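Glycoside Hydrolase (Bacteroides uniformis, PDB 5TA0) probably hydrolyses agarose chains as a family 86 glycoside hydrolase of a gut symbiont, and binds neoagaro-oligosaccharides in its barrel domain. Local coordinates at residues Y59-N64 against L373-W377; A389-R393 against Y405-I411. All coordinates share one frame; numbering follows the deposited sequence.

Contact 1 (Y59-N64 against L373-W377); sequences YWDSAN and LKSEW. With GAL (beta-D-galactopyranose), chain C.
K374 reaches across the phenol of Y59 and puts its ammonium among backbone and side-chain oxygens of the 59-64 segment. The lysine leaves its backbone with CG anti to N (chi1 -178°), runs over one face of the Y59 ring with CG off toward the rim, then bends at chi3; CD lies 3.8 Å from Y59 CB. Beyond the bend NZ donates to Y59 O at 3.0 Å, in the carbonyl plane and on a lone pair, and to N64 OD1 at 2.8 Å, this time tilted out of the amide carbonyl plane. A water that also binds S62 OG accepts a third bond from NZ. N64 adds to the grip: its ND2 gives Y59 O a nearly straight second bond of 3.1 Å, so both ends of the amide are used and its flip is fixed. At the far end of the ring, Y59 OH accepts from W377 N at 3.1 Å, with a bent N-H...O angle of 142°. W377 CD1 meets the phenol at its edge, in plane, and the two side chains stand at about a right angle. One indole face of W377 lies against S375 CB and the opposite one against the galactose, W377 CZ2 approaching GAL C1 to 3.6 Å; Y59 thus meets, from the second shell, a tryptophan of the glycan pocket, a position consistent with steadying it. L373 makes a CH-pi contact of its own, CD2 standing over the five-membered ring of W60. The contact links the loop after strand 50-51 to the loop after strand 364-369, the first and last strands of the parallel sheet, with helix 69-76 packing on W60 and strands 392-394 and 405-407 touching K374 and N64.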
loop_
_atom_site.group_PDB
_atom_site.type_symbol
_atom_site.label_atom_id
_atom_site.label_comp_id
_atom_site.label_asym_id
_atom_site.label_seq_id
_atom_site.Cartn_x
_atom_site.Cartn_y
_atom_site.Cartn_z
ATOM N N TYR A 59 -21.386 10.339 -9.424
ATOM C CA TYR A 59 -21.606 10.658 -8.017
ATOM C C TYR A 59 -21.017 12.011 -7.592
ATOM O O TYR A 59 -21.422 12.562 -6.577
ATOM C CB TYR A 59 -21.048 9.542 -7.114
ATOM C CG TYR A 59 -21.733 8.194 -7.211
ATOM C CD1 TYR A 59 -23.134 8.080 -7.409
ATOM C CD2 TYR A 59 -20.997 7.016 -7.069
ATOM C CE1 TYR A 59 -23.748 6.847 -7.469
ATOM C CE2 TYR A 59 -21.618 5.775 -7.121
ATOM C CZ TYR A 59 -22.990 5.705 -7.330
ATOM O OH TYR A 59 -23.581 4.460 -7.370
ATOM N N TRP A 60 -20.073 12.571 -8.356
ATOM C CA TRP A 60 -19.600 13.920 -8.103
ATOM C C TRP A 60 -20.662 15.006 -8.327
ATOM O O TRP A 60 -20.486 16.101 -7.837
ATOM C CB TRP A 60 -18.446 14.292 -9.027
ATOM C CG TRP A 60 -17.142 13.577 -8.815
ATOM C CD1 TRP A 60 -16.623 12.575 -9.582
ATOM C CD2 TRP A 60 -16.141 13.876 -7.813
ATOM N NE1 TRP A 60 -15.385 12.202 -9.097
ATOM C CE2 TRP A 60 -15.057 12.991 -8.028
ATOM C CE3 TRP A 60 -16.061 14.804 -6.764
ATOM C CZ2 TRP A 60 -13.925 13.001 -7.233
ATOM C CZ3 TRP A 60 -14.949 14.823 -5.989
ATOM C CH2 TRP A 60 -13.874 13.917 -6.220
ATOM N N ASP A 61 -21.705 14.679 -9.076
ATOM C CA ASP A 61 -22.534 15.691 -9.740
ATOM C C ASP A 61 -23.975 15.733 -9.299
ATOM O O ASP A 61 -24.784 16.433 -9.930
ATOM C CB ASP A 61 -22.449 15.434 -11.236
ATOM C CG ASP A 61 -21.020 15.590 -11.738
ATOM O OD1 ASP A 61 -20.433 16.646 -11.488
ATOM O OD2 ASP A 61 -20.503 14.627 -12.303
ATOM N N SER A 62 -24.328 15.038 -8.233
ATOM C CA SER A 62 -25.686 15.118 -7.693
ATOM C C SER A 62 -25.723 14.786 -6.213
ATOM O O SER A 62 -24.869 14.033 -5.712
ATOM C CB SER A 62 -26.632 14.203 -8.456
ATOM O OG SER A 62 -26.296 12.844 -8.303
ATOM N N ALA A 63 -26.704 15.384 -5.528
ATOM C CA ALA A 63 -27.070 15.072 -4.152
ATOM C C ALA A 63 -26.013 15.436 -3.124
ATOM O O ALA A 63 -26.077 14.921 -2.007
ATOM C CB ALA A 63 -27.459 13.612 -4.022
ATOM N N ASN A 64 -25.096 16.338 -3.456
ATOM C CA ASN A 64 -24.033 16.763 -2.553
ATOM C C ASN A 64 -24.252 18.180 -2.025
ATOM O O ASN A 64 -24.678 19.067 -2.773
ATOM C CB ASN A 64 -22.678 16.688 -3.264
ATOM C CG ASN A 64 -22.417 15.321 -3.873
ATOM O OD1 ASN A 64 -22.721 14.301 -3.277
ATOM N ND2 ASN A 64 -21.858 15.291 -5.080
ATOM N N LEU A 373 -15.610 7.295 -3.368
ATOM C CA LEU A 373 -16.273 8.581 -3.199
ATOM C C LEU A 373 -17.617 8.444 -2.499
ATOM O O LEU A 373 -17.867 9.130 -1.510
ATOM C CB LEU A 373 -16.468 9.266 -4.562
ATOM C CG LEU A 373 -17.132 10.653 -4.504
ATOM C CD1 LEU A 373 -16.214 11.642 -3.853
ATOM C CD2 LEU A 373 -17.505 11.129 -5.906
ATOM N N LYS A 374 -18.459 7.564 -3.014
ATOM C CA LYS A 374 -19.866 7.513 -2.603
ATOM C C LYS A 374 -20.463 6.119 -2.645
ATOM O O LYS A 374 -21.182 5.712 -1.729
ATOM C CB LYS A 374 -20.697 8.462 -3.491
ATOM C CG LYS A 374 -22.180 8.525 -3.110
ATOM C CD LYS A 374 -23.020 9.503 -3.919
ATOM C CE LYS A 374 -22.602 10.938 -3.709
ATOM N NZ LYS A 374 -23.433 11.892 -4.502
ATOM N N SER A 375 -20.231 5.395 -3.729
ATOM C CA SER A 375 -20.674 4.005 -3.858
ATOM C C SER A 375 -22.125 3.794 -3.406
ATOM O O SER A 375 -22.406 2.917 -2.598
ATOM C CB SER A 375 -19.723 3.091 -3.089
ATOM O OG SER A 375 -18.430 3.239 -3.662
ATOM N N GLU A 376 -23.027 4.603 -3.960
ATOM C CA GLU A 376 -24.476 4.470 -3.758
ATOM C C GLU A 376 -24.958 3.056 -4.076
ATOM O O GLU A 376 -25.804 2.502 -3.377
ATOM C CB GLU A 376 -25.205 5.469 -4.661
ATOM C CG GLU A 376 -26.691 5.590 -4.390
ATOM C CD GLU A 376 -27.022 6.760 -3.487
ATOM O OE1 GLU A 376 -28.085 6.724 -2.837
ATOM O OE2 GLU A 376 -26.230 7.732 -3.438
ATOM N N TRP A 377 -24.389 2.459 -5.118
ATOM C CA TRP A 377 -24.680 1.073 -5.510
ATOM C C TRP A 377 -24.457 0.059 -4.380
ATOM O O TRP A 377 -24.994 -1.048 -4.425
ATOM C CB TRP A 377 -23.829 0.634 -6.750
ATOM C CG TRP A 377 -22.361 0.837 -6.552
ATOM C CD1 TRP A 377 -21.599 1.879 -7.056
ATOM C CD2 TRP A 377 -21.453 0.029 -5.786
ATOM N NE1 TRP A 377 -20.326 1.760 -6.633
ATOM C CE2 TRP A 377 -20.189 0.655 -5.850
ATOM C CE3 TRP A 377 -21.579 -1.149 -5.043
ATOM C CZ2 TRP A 377 -19.063 0.122 -5.212
ATOM C CZ3 TRP A 377 -20.449 -1.671 -4.391
ATOM C CH2 TRP A 377 -19.211 -1.023 -4.490
HETATM C C1 GAL C . -17.355 -1.980 -7.590
HETATM C C2 GAL C . -17.720 -1.139 -8.817
HETATM C C3 GAL C . -19.235 -1.071 -9.043
HETATM C C4 GAL C . -19.837 -2.469 -8.989
HETATM C C5 GAL C . -19.426 -3.148 -7.685
HETATM C C6 GAL C . -19.993 -4.557 -7.533
HETATM O O2 GAL C . -17.179 0.166 -8.614
HETATM O O3 GAL C . -19.529 -0.396 -10.281
HETATM O O4 GAL C . -19.330 -3.260 -10.077
HETATM O O5 GAL C . -17.995 -3.249 -7.622
HETATM O O6 GAL C . -19.541 -5.148 -6.301
HETATM O O HOH W 1 -24.961 11.068 -6.696
#

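Contact 2 (A389-R393 against Y405-I411); sequences ARMLR and YVYSELI
L392 and Y407 form a non-hydrogen-bonded antiparallel pair, and the neighbouring R393 and V406 a hydrogen-bonded one, with R393 N to V406 O and V406 N to R393 O both 2.9 Å. S408 N donates to M391 O and extends the pairing. R393 and V406 share a face, where CG2 of the valine lies centrally over the guanidinium, 3.7 Å from R393 CZ; at the edge of that group a water bridges R393 NE to Y407 O and E409 OE2. L392 CB, meanwhile, rests on Y405 CD2 at 3.7 Å, and its CD2 touches the Y407 ring. This is a two-stranded beta hairpin followed, through a type I turn from S408 to I411, by a helix. With OG between backbone N and carbonyl carbon (chi1 75°), the serine donates to R390 O at 2.7 Å on a lone pair and accepts from L410 N at 3.0 Å, a capping bond at the turn into the helix. M391, bent at chi2 and chi3, curls SD against L410 CB and CE toward I411. A second water joins R390 NH1 to Y405 OH; R390 NH2 forms a salt bridge with E397, and Y405 OH bonds E376.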
loop_
_atom_site.group_PDB
_atom_site.type_symbol
_atom_site.label_atom_id
_atom_site.label_comp_id
_atom_site.label_asym_id
_atom_site.label_seq_id
_atom_site.Cartn_x
_atom_site.Cartn_y
_atom_site.Cartn_z
ATOM N N ALA A 389 -16.714 2.185 3.338
ATOM C CA ALA A 389 -15.484 2.977 3.078
ATOM C C ALA A 389 -15.740 4.098 2.078
ATOM O O ALA A 389 -15.340 4.009 0.908
ATOM C CB ALA A 389 -14.382 2.052 2.598
ATOM N N ARG A 390 -16.439 5.132 2.535
ATOM C CA ARG A 390 -16.881 6.260 1.715
ATOM C C ARG A 390 -16.323 7.589 2.178
ATOM O O ARG A 390 -16.308 7.872 3.362
ATOM C CB ARG A 390 -18.414 6.384 1.726
ATOM C CG ARG A 390 -19.162 5.253 1.057
ATOM C CD ARG A 390 -20.642 5.397 1.283
ATOM N NE ARG A 390 -20.929 5.247 2.711
ATOM C CZ ARG A 390 -21.939 5.821 3.367
ATOM N NH1 ARG A 390 -22.853 6.546 2.748
ATOM N NH2 ARG A 390 -21.988 5.663 4.685
ATOM N N MET A 391 -15.918 8.427 1.222
ATOM C CA MET A 391 -15.577 9.820 1.473
ATOM C C MET A 391 -16.779 10.700 1.795
ATOM O O MET A 391 -16.609 11.753 2.409
ATOM C CB MET A 391 -14.868 10.430 0.258
ATOM C CG MET A 391 -13.544 9.786 -0.070
ATOM S SD MET A 391 -12.366 9.794 1.305
ATOM C CE MET A 391 -12.331 11.500 1.780
ATOM N N LEU A 392 -17.968 10.279 1.371
ATOM C CA LEU A 392 -19.210 11.046 1.544
ATOM C C LEU A 392 -20.228 10.156 2.219
ATOM O O LEU A 392 -20.353 8.974 1.882
ATOM C CB LEU A 392 -19.801 11.452 0.202
ATOM C CG LEU A 392 -18.983 12.340 -0.715
ATOM C CD1 LEU A 392 -19.684 12.431 -2.067
ATOM C CD2 LEU A 392 -18.745 13.691 -0.093
ATOM N N ARG A 393 -21.025 10.763 3.103
ATOM C CA ARG A 393 -22.149 10.080 3.731
ATOM C C ARG A 393 -23.330 11.051 3.784
ATOM O O ARG A 393 -23.137 12.260 3.781
ATOM C CB ARG A 393 -21.745 9.539 5.095
ATOM C CG ARG A 393 -21.148 10.530 6.075
ATOM C CD ARG A 393 -22.210 11.070 7.012
ATOM N NE ARG A 393 -21.711 12.115 7.909
ATOM C CZ ARG A 393 -22.484 12.932 8.624
ATOM N NH1 ARG A 393 -21.916 13.833 9.420
ATOM N NH2 ARG A 393 -23.811 12.860 8.545
ATOM N N TYR A 405 -25.407 14.621 0.681
ATOM C CA TYR A 405 -24.114 14.100 1.089
ATOM C C TYR A 405 -23.171 15.188 1.597
ATOM O O TYR A 405 -23.072 16.277 1.021
ATOM C CB TYR A 405 -23.455 13.380 -0.092
ATOM C CG TYR A 405 -23.980 12.001 -0.356
ATOM C CD1 TYR A 405 -25.003 11.764 -1.256
ATOM C CD2 TYR A 405 -23.422 10.909 0.291
ATOM C CE1 TYR A 405 -25.451 10.478 -1.515
ATOM C CE2 TYR A 405 -23.856 9.625 0.041
ATOM C CZ TYR A 405 -24.859 9.403 -0.873
ATOM O OH TYR A 405 -25.278 8.141 -1.131
ATOM N N VAL A 406 -22.452 14.849 2.652
ATOM C CA VAL A 406 -21.412 15.665 3.253
ATOM C C VAL A 406 -20.177 14.761 3.455
ATOM O O VAL A 406 -20.276 13.545 3.367
ATOM C CB VAL A 406 -21.857 16.231 4.610
ATOM C CG1 VAL A 406 -23.060 17.148 4.418
ATOM C CG2 VAL A 406 -22.178 15.136 5.638
ATOM N N TYR A 407 -19.028 15.340 3.765
ATOM C CA TYR A 407 -17.837 14.507 3.998
ATOM C C TYR A 407 -18.038 13.597 5.190
ATOM O O TYR A 407 -18.596 14.001 6.222
ATOM C CB TYR A 407 -16.596 15.346 4.239
ATOM C CG TYR A 407 -16.048 16.036 3.009
ATOM C CD1 TYR A 407 -15.724 15.311 1.860
ATOM C CD2 TYR A 407 -15.797 17.398 3.011
ATOM C CE1 TYR A 407 -15.199 15.936 0.744
ATOM C CE2 TYR A 407 -15.279 18.038 1.890
ATOM C CZ TYR A 407 -14.974 17.301 0.755
ATOM O OH TYR A 407 -14.451 17.906 -0.378
ATOM N N SER A 408 -17.597 12.347 5.050
ATOM C CA SER A 408 -17.386 11.462 6.176
ATOM C C SER A 408 -16.159 11.929 6.949
ATOM O O SER A 408 -15.514 12.919 6.566
ATOM C CB SER A 408 -17.188 10.036 5.706
ATOM O OG SER A 408 -15.874 9.889 5.139
ATOM N N GLU A 409 -15.756 11.204 7.990
ATOM C CA GLU A 409 -14.552 11.579 8.704
ATOM C C GLU A 409 -13.284 11.224 7.927
ATOM O O GLU A 409 -12.215 11.691 8.294
ATOM C CB GLU A 409 -14.503 10.970 10.104
ATOM C CG GLU A 409 -15.691 11.389 10.982
ATOM C CD GLU A 409 -15.806 12.887 11.086
ATOM O OE1 GLU A 409 -14.814 13.530 11.471
ATOM O OE2 GLU A 409 -16.849 13.463 10.685
ATOM N N LEU A 410 -13.409 10.461 6.839
ATOM C CA LEU A 410 -12.208 10.139 6.055
ATOM C C LEU A 410 -11.587 11.371 5.399
ATOM O O LEU A 410 -10.390 11.356 5.069
ATOM C CB LEU A 410 -12.522 9.052 5.020
ATOM C CG LEU A 410 -13.076 7.729 5.576
ATOM C CD1 LEU A 410 -13.292 6.699 4.482
ATOM C CD2 LEU A 410 -12.207 7.137 6.675
ATOM N N ILE A 411 -12.337 12.470 5.272
ATOM C CA ILE A 411 -11.748 13.708 4.760
ATOM C C ILE A 411 -10.603 14.196 5.644
ATOM O O ILE A 411 -9.698 14.902 5.178
ATOM C CB ILE A 411 -12.815 14.820 4.560
ATOM C CG1 ILE A 411 -12.294 15.967 3.688
ATOM C CG2 ILE A 411 -13.317 15.405 5.892
ATOM C CD1 ILE A 411 -11.841 15.585 2.294
HETATM O O HOH W 2 -23.479 6.109 -0.201
HETATM O O HOH W 3 -19.052 13.090 8.820
#

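In the fold
Contact 1 closes before contact 2 opens along the chain, and their centres lie 10 Å apart on the same side of the molecule. Contact 1 pairs loops more than 300 residues apart that follow the first and last strands of the eight-stranded parallel sheet, whereas contact 2 is local, a hairpin between that sheet's last strand and helix 411-416. Y405 is one direct junction, its backbone N probably bonding to A63 O, while K374 O packs on R390. Helix 69-76 touches both. Together they bring the loops of the first and last strands side by side near the bound glycan, which W377 of contact 1 touches.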